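PDB 6NZS: dextranase from Pseudarthrobacter oxydans, which catalyses the endohydrolysis of alpha-1,6-glucosidic linkages in dextran, as a member of glycoside hydrolase family 49. Local coordinates for residues I449-S454 with R490-S495; L391-S396 with P412-G417; S520-Y525 with G576-S581. All coordinates share one frame; numbering follows the deposited sequence.

Contact 1 of 3, residues I449-S454 with R490-S495; sequences ILNSSS and RVYALS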
loop_
_atom_site.group_PDB
_atom_site.type_symbol
_atom_site.label_atom_id
_atom_site.label_comp_id
_atom_site.label_asym_id
_atom_site.label_seq_id
_atom_site.Cartn_x
_atom_site.Cartn_y
_atom_site.Cartn_z
ATOM N N ILE A 449 -3.211 -6.810 12.081
ATOM C CA ILE A 449 -2.205 -7.056 11.052
ATOM C C ILE A 449 -2.686 -8.119 10.065
ATOM O O ILE A 449 -2.563 -7.953 8.846
ATOM C CB ILE A 449 -0.856 -7.416 11.701
ATOM C CG1 ILE A 449 -0.398 -6.303 12.661
ATOM C CG2 ILE A 449 0.188 -7.687 10.626
ATOM C CD1 ILE A 449 -0.138 -4.951 11.991
ATOM N N LEU A 450 -3.233 -9.227 10.572
ATOM C CA LEU A 450 -3.761 -10.312 9.744
ATOM C C LEU A 450 -5.246 -10.518 10.035
ATOM O O LEU A 450 -5.675 -10.464 11.192
ATOM C CB LEU A 450 -2.985 -11.614 9.991
ATOM C CG LEU A 450 -1.487 -11.543 9.696
ATOM C CD1 LEU A 450 -0.672 -11.571 10.983
ATOM C CD2 LEU A 450 -1.083 -12.682 8.760
ATOM N N ASN A 451 -6.034 -10.785 8.990
ATOM C CA ASN A 451 -7.483 -10.757 9.152
ATOM C C ASN A 451 -8.170 -11.640 8.121
ATOM O O ASN A 451 -7.809 -11.631 6.944
ATOM C CB ASN A 451 -7.949 -9.303 8.998
ATOM C CG ASN A 451 -9.437 -9.087 9.241
ATOM O OD1 ASN A 451 -10.057 -8.322 8.506
ATOM N ND2 ASN A 451 -10.002 -9.703 10.281
ATOM N N SER A 452 -9.159 -12.394 8.591
ATOM C CA SER A 452 -10.260 -12.896 7.771
ATOM C C SER A 452 -11.510 -12.207 8.301
ATOM O O SER A 452 -12.075 -12.621 9.320
ATOM C CB SER A 452 -10.394 -14.410 7.869
ATOM O OG SER A 452 -11.631 -14.824 7.279
ATOM N N SER A 453 -11.923 -11.136 7.634
ATOM C CA SER A 453 -13.122 -10.428 8.054
ATOM C C SER A 453 -14.353 -11.313 7.878
ATOM O O SER A 453 -14.381 -12.227 7.042
ATOM C CB SER A 453 -13.298 -9.150 7.233
ATOM O OG SER A 453 -14.444 -8.420 7.665
ATOM N N SER A 454 -15.380 -11.026 8.675
ATOM C CA SER A 454 -16.694 -11.627 8.487
ATOM C C SER A 454 -17.286 -11.176 7.147
ATOM O O SER A 454 -16.707 -10.368 6.422
ATOM C CB SER A 454 -17.583 -11.254 9.668
ATOM O OG SER A 454 -17.645 -9.847 9.811
ATOM N N ARG A 490 -7.185 -11.459 13.590
ATOM C CA ARG A 490 -8.581 -11.819 13.816
ATOM C C ARG A 490 -9.049 -12.645 12.633
ATOM O O ARG A 490 -9.129 -12.138 11.512
ATOM C CB ARG A 490 -9.475 -10.596 14.027
ATOM C CG ARG A 490 -9.363 -10.036 15.436
ATOM C CD ARG A 490 -10.134 -8.742 15.641
ATOM N NE ARG A 490 -9.664 -8.135 16.879
ATOM C CZ ARG A 490 -9.910 -6.887 17.264
ATOM N NH1 ARG A 490 -10.666 -6.089 16.528
ATOM N NH2 ARG A 490 -9.381 -6.441 18.397
ATOM N N VAL A 491 -9.361 -13.910 12.885
ATOM C CA VAL A 491 -9.841 -14.816 11.851
ATOM C C VAL A 491 -11.282 -15.176 12.176
ATOM O O VAL A 491 -11.539 -15.936 13.115
ATOM C CB VAL A 491 -8.960 -16.068 11.760
ATOM C CG1 VAL A 491 -9.541 -17.067 10.756
ATOM C CG2 VAL A 491 -7.531 -15.683 11.363
ATOM N N TYR A 492 -12.216 -14.628 11.407
ATOM C CA TYR A 492 -13.604 -15.090 11.404
ATOM C C TYR A 492 -13.707 -16.028 10.209
ATOM O O TYR A 492 -13.831 -15.581 9.066
ATOM C CB TYR A 492 -14.568 -13.905 11.354
ATOM C CG TYR A 492 -14.235 -12.935 12.464
ATOM C CD1 TYR A 492 -14.609 -13.193 13.777
ATOM C CD2 TYR A 492 -13.467 -11.805 12.209
ATOM C CE1 TYR A 492 -14.254 -12.325 14.805
ATOM C CE2 TYR A 492 -13.111 -10.944 13.210
ATOM C CZ TYR A 492 -13.514 -11.199 14.503
ATOM O OH TYR A 492 -13.141 -10.335 15.510
ATOM N N ALA A 493 -13.583 -17.330 10.474
ATOM C CA ALA A 493 -13.401 -18.302 9.399
ATOM C C ALA A 493 -14.704 -18.517 8.644
ATOM O O ALA A 493 -15.688 -18.999 9.214
ATOM C CB ALA A 493 -12.890 -19.626 9.959
ATOM N N LEU A 494 -14.699 -18.165 7.363
ATOM C CA LEU A 494 -15.835 -18.375 6.479
ATOM C C LEU A 494 -15.669 -19.622 5.627
ATOM O O LEU A 494 -16.567 -19.949 4.842
ATOM C CB LEU A 494 -16.053 -17.148 5.590
ATOM C CG LEU A 494 -16.321 -15.835 6.336
ATOM C CD1 LEU A 494 -16.338 -14.667 5.359
ATOM C CD2 LEU A 494 -17.629 -15.918 7.115
ATOM N N SER A 495 -14.548 -20.321 5.783
ATOM C CA SER A 495 -14.219 -21.535 5.056
ATOM C C SER A 495 -13.458 -22.442 6.010
ATOM O O SER A 495 -12.923 -21.983 7.024
ATOM C CB SER A 495 -13.306 -21.223 3.856
ATOM O OG SER A 495 -13.875 -20.261 2.980
HETATM O O HOH W 1 -12.238 -17.193 6.034
#
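Leu450 O receives Arg490 N at 3.0 Å, the first of three backbone hydrogen bonds that pair strands 450-452 and 490-493 in parallel. Ser452 N then gives to Arg490 O, and Tyr492 N returns to Ser452 O. The bridges Asn451-Arg490 and Ser452-Val491 fix the register, and the short strand axes lie 17° apart, 4.6 Å at closest approach; both strands belong to one parallel sheet of the right-handed beta-helix of this family.

Side chains add two polar links. In Asn451, CG is anti to the backbone N (chi1 -176°), and ND2 gives a second hydrogen bond to Arg490 O at 2.9 Å, the oxygen standing 20° out of the amide plane. On the face shared with Val491, Ser452 OG donates to Tyr492 O from well above that carbonyl's plane, also 2.9 Å away. A water that Leu494 N binds gives its own hydrogen to Ser452 OG at 2.7 Å and so bridges the two strands.

Van der Waals contacts are slighter. Val491 CG1 touches Ser452 CB; two carbon-to-oxygen contacts join it, Leu494 CD1 resting 3.6 Å from Ser453 O and the Tyr492 ring turning its CD2 edge to Ser452 O.

The polar ends have outside partners: Asn451 OD1 meets Gln415 NE2, Arg490 NE meets Val519 O, and Tyr492 OH meets His521 ND1. Ser454 N, also buried, has no partner in the model. Two N-H groups grip Arg490 O, and a carbonyl and a water hold Ser452 OG, consistent with the Asn451 and Ser452 side chains supplementing the backbone bonds in a fully buried contact.

Contact 2 of 3, residues L391-S396 with P412-G417; sequences LKMYHS and PVIQWG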
loop_
_atom_site.group_PDB
_atom_site.type_symbol
_atom_site.label_atom_id
_atom_site.label_comp_id
_atom_site.label_asym_id
_atom_site.label_seq_id
_atom_site.Cartn_x
_atom_site.Cartn_y
_atom_site.Cartn_z
ATOM N N LEU A 391 -3.095 -5.977 1.483
ATOM C CA LEU A 391 -2.766 -7.161 0.697
ATOM C C LEU A 391 -3.989 -8.072 0.708
ATOM O O LEU A 391 -4.299 -8.697 1.729
ATOM C CB LEU A 391 -1.542 -7.873 1.265
ATOM C CG LEU A 391 -0.265 -7.030 1.265
ATOM C CD1 LEU A 391 0.892 -7.838 1.830
ATOM C CD2 LEU A 391 0.066 -6.510 -0.143
ATOM N N LYS A 392 -4.669 -8.153 -0.435
ATOM C CA LYS A 392 -5.889 -8.941 -0.573
ATOM C C LYS A 392 -5.479 -10.321 -1.070
ATOM O O LYS A 392 -5.225 -10.524 -2.261
ATOM C CB LYS A 392 -6.858 -8.227 -1.505
ATOM C CG LYS A 392 -7.433 -6.962 -0.855
ATOM C CD LYS A 392 -7.779 -5.881 -1.873
ATOM C CE LYS A 392 -9.040 -6.232 -2.648
ATOM N NZ LYS A 392 -9.619 -5.059 -3.378
ATOM N N MET A 393 -5.407 -11.264 -0.135
ATOM C CA MET A 393 -4.869 -12.600 -0.386
ATOM C C MET A 393 -6.055 -13.516 -0.667
ATOM O O MET A 393 -6.527 -14.260 0.192
ATOM C CB MET A 393 -4.046 -13.067 0.814
ATOM C CG MET A 393 -2.972 -12.069 1.257
ATOM S SD MET A 393 -1.902 -11.484 -0.075
ATOM C CE MET A 393 -1.143 -13.017 -0.623
ATOM N N TYR A 394 -6.545 -13.442 -1.904
ATOM C CA TYR A 394 -7.797 -14.081 -2.272
ATOM C C TYR A 394 -7.615 -15.232 -3.249
ATOM O O TYR A 394 -8.621 -15.789 -3.704
ATOM C CB TYR A 394 -8.752 -13.060 -2.911
ATOM C CG TYR A 394 -9.213 -11.914 -2.017
ATOM C CD1 TYR A 394 -8.969 -11.912 -0.642
ATOM C CD2 TYR A 394 -9.895 -10.836 -2.563
ATOM C CE1 TYR A 394 -9.400 -10.854 0.163
ATOM C CE2 TYR A 394 -10.330 -9.785 -1.776
ATOM C CZ TYR A 394 -10.083 -9.799 -0.412
ATOM O OH TYR A 394 -10.518 -8.729 0.356
ATOM N N HIS A 395 -6.381 -15.593 -3.600
ATOM C CA HIS A 395 -6.165 -16.516 -4.708
ATOM C C HIS A 395 -5.011 -17.465 -4.425
ATOM O O HIS A 395 -4.066 -17.134 -3.710
ATOM C CB HIS A 395 -5.895 -15.753 -6.010
ATOM C CG HIS A 395 -6.989 -14.803 -6.371
ATOM N ND1 HIS A 395 -8.122 -15.193 -7.056
ATOM C CD2 HIS A 395 -7.151 -13.489 -6.088
ATOM C CE1 HIS A 395 -8.923 -14.151 -7.197
ATOM N NE2 HIS A 395 -8.359 -13.106 -6.614
ATOM N N SER A 396 -5.082 -18.638 -5.049
ATOM C CA SER A 396 -4.048 -19.649 -4.907
ATOM C C SER A 396 -2.779 -19.259 -5.662
ATOM O O SER A 396 -2.787 -18.443 -6.591
ATOM C CB SER A 396 -4.551 -20.983 -5.461
ATOM O OG SER A 396 -5.680 -21.426 -4.720
ATOM N N PRO A 412 -7.641 -4.052 7.857
ATOM C CA PRO A 412 -6.419 -4.700 8.338
ATOM C C PRO A 412 -5.279 -4.447 7.356
ATOM O O PRO A 412 -5.425 -3.734 6.364
ATOM C CB PRO A 412 -6.812 -6.173 8.288
ATOM C CG PRO A 412 -7.651 -6.240 7.047
ATOM C CD PRO A 412 -8.475 -4.974 7.073
ATOM N N VAL A 413 -4.130 -5.051 7.649
ATOM C CA VAL A 413 -3.044 -5.081 6.670
ATOM C C VAL A 413 -3.266 -6.199 5.647
ATOM O O VAL A 413 -3.449 -5.939 4.453
ATOM C CB VAL A 413 -1.669 -5.158 7.364
ATOM C CG1 VAL A 413 -0.555 -5.204 6.328
ATOM C CG2 VAL A 413 -1.477 -3.955 8.296
ATOM N N ILE A 414 -3.302 -7.447 6.110
ATOM C CA ILE A 414 -3.514 -8.623 5.266
ATOM C C ILE A 414 -4.952 -9.108 5.440
ATOM O O ILE A 414 -5.432 -9.249 6.569
ATOM C CB ILE A 414 -2.523 -9.725 5.664
ATOM C CG1 ILE A 414 -1.109 -9.355 5.213
ATOM C CG2 ILE A 414 -2.957 -11.077 5.097
ATOM C CD1 ILE A 414 -0.005 -9.980 6.061
ATOM N N GLN A 415 -5.639 -9.393 4.324
ATOM C CA GLN A 415 -7.043 -9.808 4.330
ATOM C C GLN A 415 -7.217 -11.064 3.483
ATOM O O GLN A 415 -6.756 -11.104 2.342
ATOM C CB GLN A 415 -7.890 -8.696 3.706
ATOM C CG GLN A 415 -9.389 -9.004 3.615
ATOM C CD GLN A 415 -10.013 -9.129 4.980
ATOM O OE1 GLN A 415 -10.351 -10.221 5.429
ATOM N NE2 GLN A 415 -10.147 -7.997 5.672
ATOM N N TRP A 416 -7.922 -12.070 4.019
ATOM C CA TRP A 416 -8.372 -13.191 3.194
ATOM C C TRP A 416 -9.835 -13.550 3.423
ATOM O O TRP A 416 -10.310 -14.551 2.863
ATOM C CB TRP A 416 -7.458 -14.425 3.304
ATOM C CG TRP A 416 -7.487 -15.166 4.610
ATOM C CD1 TRP A 416 -8.387 -16.124 5.002
ATOM C CD2 TRP A 416 -6.549 -15.034 5.687
ATOM N NE1 TRP A 416 -8.062 -16.588 6.257
ATOM C CE2 TRP A 416 -6.941 -15.935 6.700
ATOM C CE3 TRP A 416 -5.404 -14.252 5.886
ATOM C CZ2 TRP A 416 -6.235 -16.071 7.897
ATOM C CZ3 TRP A 416 -4.708 -14.379 7.084
ATOM C CH2 TRP A 416 -5.130 -15.279 8.074
ATOM N N GLY A 417 -10.570 -12.753 4.196
ATOM C CA GLY A 417 -11.972 -13.012 4.471
ATOM C C GLY A 417 -12.939 -12.316 3.533
ATOM O O GLY A 417 -12.687 -12.231 2.322
#
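Leu391 opens the pairing with Ile414: its N gives a nearly straight hydrogen bond to Val413 O (3.0 Å, 171° at the hydrogen), and its O receives Gln415 N. On the same face of the sheet Leu391 CD1 lies 4.2 Å from Ile414 CG1.

Lys392, level with Gln415, carries its side chain on the other face, where NZ forms a salt bridge with Asp369. Its CB lies over one face of the Tyr394 ring, toward the rim.

Met393 N donates to Gln415 O at 2.8 Å, nearly along the C=O axis. With CG anti to the carbonyl carbon (chi1 -52°), Met393 CG reaches Ile414 CG2 at 4.0 Å, while Met393 O lies 3.3 Å from Trp416 CB and has no hydrogen-bonding partner in the model.

Tyr394 brings its ring across Gln415, the ring and amide planes 48° apart. Gln415 CG and Trp416 CA both lie at the ring's edge, and Tyr394 OH is 3.5 Å from Gln415 CG. An alanine in place of Tyr394 would probably leave Gln415 CG without its aromatic neighbour and deprive Arg421 of the cation-pi partner that the ring provides.

Gln415 itself is held by its amide: OE1 accepts Gly417 N on a lone pair at 2.8 Å and also Ser453 N, while NE2 also hydrogen-bonds Asp389 OD1.

Strands 391-392 and 414-415 are neighbouring strands, from successive coils, of one parallel sheet of the beta-helix, lying between 371-372 on one flank and 450-452 on the other. Inside the coil, Met393 meets Val426 and Val428 of strand 423-435, and Ile414 meets Phe476 and Ile479 of strand 469-482.

Contact 3 of 3, residues S520-Y525 with G576-S581; sequences SHLKRY and GENWNS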
loop_
_atom_site.group_PDB
_atom_site.type_symbol
_atom_site.label_atom_id
_atom_site.label_comp_id
_atom_site.label_asym_id
_atom_site.label_seq_id
_atom_site.Cartn_x
_atom_site.Cartn_y
_atom_site.Cartn_z
ATOM N N SER A 520 -6.872 -10.724 19.877
ATOM C CA SER A 520 -6.823 -11.531 18.666
ATOM C C SER A 520 -7.886 -12.623 18.756
ATOM O O SER A 520 -8.132 -13.164 19.838
ATOM C CB SER A 520 -5.438 -12.150 18.498
ATOM O OG SER A 520 -4.512 -11.180 18.015
ATOM N N HIS A 521 -8.525 -12.932 17.615
ATOM C CA HIS A 521 -9.672 -13.835 17.560
ATOM C C HIS A 521 -9.438 -14.971 16.571
ATOM O O HIS A 521 -8.740 -14.818 15.567
ATOM C CB HIS A 521 -10.938 -13.094 17.101
ATOM C CG HIS A 521 -11.661 -12.378 18.200
ATOM N ND1 HIS A 521 -12.672 -11.474 17.957
ATOM C CD2 HIS A 521 -11.513 -12.425 19.545
ATOM C CE1 HIS A 521 -13.131 -11.009 19.107
ATOM N NE2 HIS A 521 -12.441 -11.569 20.085
ATOM N N LEU A 522 -10.070 -16.110 16.858
ATOM C CA LEU A 522 -10.098 -17.261 15.955
ATOM C C LEU A 522 -11.438 -17.945 16.187
ATOM O O LEU A 522 -11.647 -18.545 17.250
ATOM C CB LEU A 522 -8.948 -18.208 16.269
ATOM C CG LEU A 522 -8.843 -19.466 15.398
ATOM C CD1 LEU A 522 -8.553 -19.116 13.933
ATOM C CD2 LEU A 522 -7.758 -20.365 15.937
ATOM N N LYS A 523 -12.349 -17.837 15.218
ATOM C CA LYS A 523 -13.727 -18.279 15.395
ATOM C C LYS A 523 -14.179 -19.031 14.155
ATOM O O LYS A 523 -13.822 -18.661 13.034
ATOM C CB LYS A 523 -14.662 -17.080 15.598
ATOM C CG LYS A 523 -14.343 -16.243 16.843
ATOM C CD LYS A 523 -15.395 -15.166 17.075
ATOM C CE LYS A 523 -15.103 -14.377 18.341
ATOM N NZ LYS A 523 -15.352 -15.204 19.564
ATOM N N ARG A 524 -14.980 -20.078 14.364
ATOM C CA ARG A 524 -15.524 -20.886 13.279
ATOM C C ARG A 524 -16.979 -20.492 13.057
ATOM O O ARG A 524 -17.817 -20.665 13.949
ATOM C CB ARG A 524 -15.426 -22.376 13.619
ATOM C CG ARG A 524 -14.007 -22.847 13.877
ATOM C CD ARG A 524 -13.901 -24.359 13.990
ATOM N NE ARG A 524 -14.546 -24.894 15.185
ATOM C CZ ARG A 524 -15.415 -25.902 15.184
ATOM N NH1 ARG A 524 -15.766 -26.488 14.050
ATOM N NH2 ARG A 524 -15.941 -26.323 16.325
ATOM N N TYR A 525 -17.277 -19.960 11.876
ATOM C CA TYR A 525 -18.646 -19.616 11.524
ATOM C C TYR A 525 -19.338 -20.830 10.893
ATOM O O TYR A 525 -18.712 -21.861 10.628
ATOM C CB TYR A 525 -18.672 -18.380 10.620
ATOM C CG TYR A 525 -18.476 -17.062 11.365
ATOM C CD1 TYR A 525 -18.061 -17.046 12.693
ATOM C CD2 TYR A 525 -18.728 -15.845 10.745
ATOM C CE1 TYR A 525 -17.888 -15.849 13.378
ATOM C CE2 TYR A 525 -18.562 -14.641 11.426
ATOM C CZ TYR A 525 -18.148 -14.658 12.736
ATOM O OH TYR A 525 -17.981 -13.471 13.422
ATOM N N GLY A 576 -12.131 -21.021 23.003
ATOM C CA GLY A 576 -11.644 -22.192 23.713
ATOM C C GLY A 576 -11.831 -23.486 22.942
ATOM O O GLY A 576 -10.991 -24.384 23.028
ATOM N N GLU A 577 -12.910 -23.589 22.163
ATOM C CA GLU A 577 -13.142 -24.800 21.381
ATOM C C GLU A 577 -12.063 -25.025 20.331
ATOM O O GLU A 577 -11.942 -26.136 19.808
ATOM C CB GLU A 577 -14.530 -24.783 20.731
ATOM C CG GLU A 577 -14.685 -23.840 19.543
ATOM C CD GLU A 577 -16.048 -23.953 18.880
ATOM O OE1 GLU A 577 -16.889 -24.742 19.367
ATOM O OE2 GLU A 577 -16.295 -23.255 17.876
ATOM N N ASN A 578 -11.269 -24.003 20.016
ATOM C CA ASN A 578 -10.225 -24.107 19.008
ATOM C C ASN A 578 -8.841 -24.292 19.608
ATOM O O ASN A 578 -7.846 -24.168 18.884
ATOM C CB ASN A 578 -10.261 -22.880 18.094
ATOM C CG ASN A 578 -11.578 -22.740 17.376
ATOM O OD1 ASN A 578 -12.197 -23.740 17.000
ATOM N ND2 ASN A 578 -12.034 -21.508 17.191
ATOM N N TRP A 579 -8.759 -24.610 20.905
ATOM C CA TRP A 579 -7.476 -24.763 21.586
ATOM C C TRP A 579 -6.506 -25.637 20.804
ATOM O O TRP A 579 -5.334 -25.287 20.638
ATOM C CB TRP A 579 -7.701 -25.342 22.985
ATOM C CG TRP A 579 -6.433 -25.568 23.750
ATOM C CD1 TRP A 579 -5.799 -26.762 23.962
ATOM C CD2 TRP A 579 -5.640 -24.574 24.405
ATOM N NE1 TRP A 579 -4.661 -26.567 24.707
ATOM C CE2 TRP A 579 -4.544 -25.232 24.997
ATOM C CE3 TRP A 579 -5.755 -23.188 24.552
ATOM C CZ2 TRP A 579 -3.569 -24.552 25.722
ATOM C CZ3 TRP A 579 -4.790 -22.516 25.268
ATOM C CH2 TRP A 579 -3.708 -23.195 25.843
ATOM N N ASN A 580 -6.974 -26.782 20.307
ATOM C CA ASN A 580 -6.049 -27.685 19.634
ATOM C C ASN A 580 -5.809 -27.325 18.173
ATOM O O ASN A 580 -5.049 -28.025 17.493
ATOM C CB ASN A 580 -6.513 -29.133 19.792
ATOM C CG ASN A 580 -6.262 -29.651 21.184
ATOM O OD1 ASN A 580 -5.196 -29.417 21.754
ATOM N ND2 ASN A 580 -7.243 -30.339 21.749
ATOM N N SER A 581 -6.408 -26.240 17.695
ATOM C CA SER A 581 -6.239 -25.775 16.328
ATOM C C SER A 581 -5.231 -24.640 16.207
ATOM O O SER A 581 -5.113 -24.054 15.129
ATOM C CB SER A 581 -7.583 -25.347 15.742
ATOM O OG SER A 581 -8.397 -26.485 15.484
HETATM O O HOH W 2 -15.032 -21.029 17.018
#
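Glu577 meets Arg524 in a long salt bridge, OE2 to NH2 at 3.5 Å, with the carboxylate and guanidinium planes 48° apart. Glu577 OE2 is shared: it also pairs with Lys532 and accepts from a water at 2.7 Å. That same water takes hydrogens from Arg524 N and Asn578 ND2, so it joins the strand backbone to both side chains.

The residues belong to a 3-10 segment, 576-581, which flanks strand 521-524, the last strand of its parallel sheet in the family 49 beta-helix.

Asn578 spans the strand edge with both ends of its amide. Asn578 ND2 donates to Leu522 O at 3.0 Å; the acceptor lies in the amide plane, but the donor stands 53° above the carbonyl plane. Asn578 OD1 receives only a weak bond from Arg524 NE, 3.2 Å long, at the guanidinium edge, the two planes being 76° apart. Arg524 NH1 binds Val533 O. Asn578 CB touches Leu522 CD2 at 4.2 Å. Next in the chain, Trp579 N hydrogen-bonds back to Gly576 O, at 3.1 Å, and marks one turn of the 3-10 segment.

In the fold
Followed from the N terminus, the chain leaves strand 391-392, runs through strand 398-407 and comes back at 414-415, where contact 2 closes the shortest loop, 15 residues between segments. Contact 1 opens later and spans 35 residues from 449-454 to 490-495, taking in strand 469-482. Contact 3 spans 50 residues and fastens the 576-581 turn to strand 521-524. The three follow in series, neither nested nor crossed. Their strands belong to one parallel sheet ordered 391-392, 414-415, 450-452, 489-493, 521-524: strands 414-415 and 450-452 are neighbours in it, and a probable hydrogen bond from Ala493 N to Lys523 O joins contacts 1 and 3. Contacts 2 and 3 do not touch, their centres about 19 Å apart.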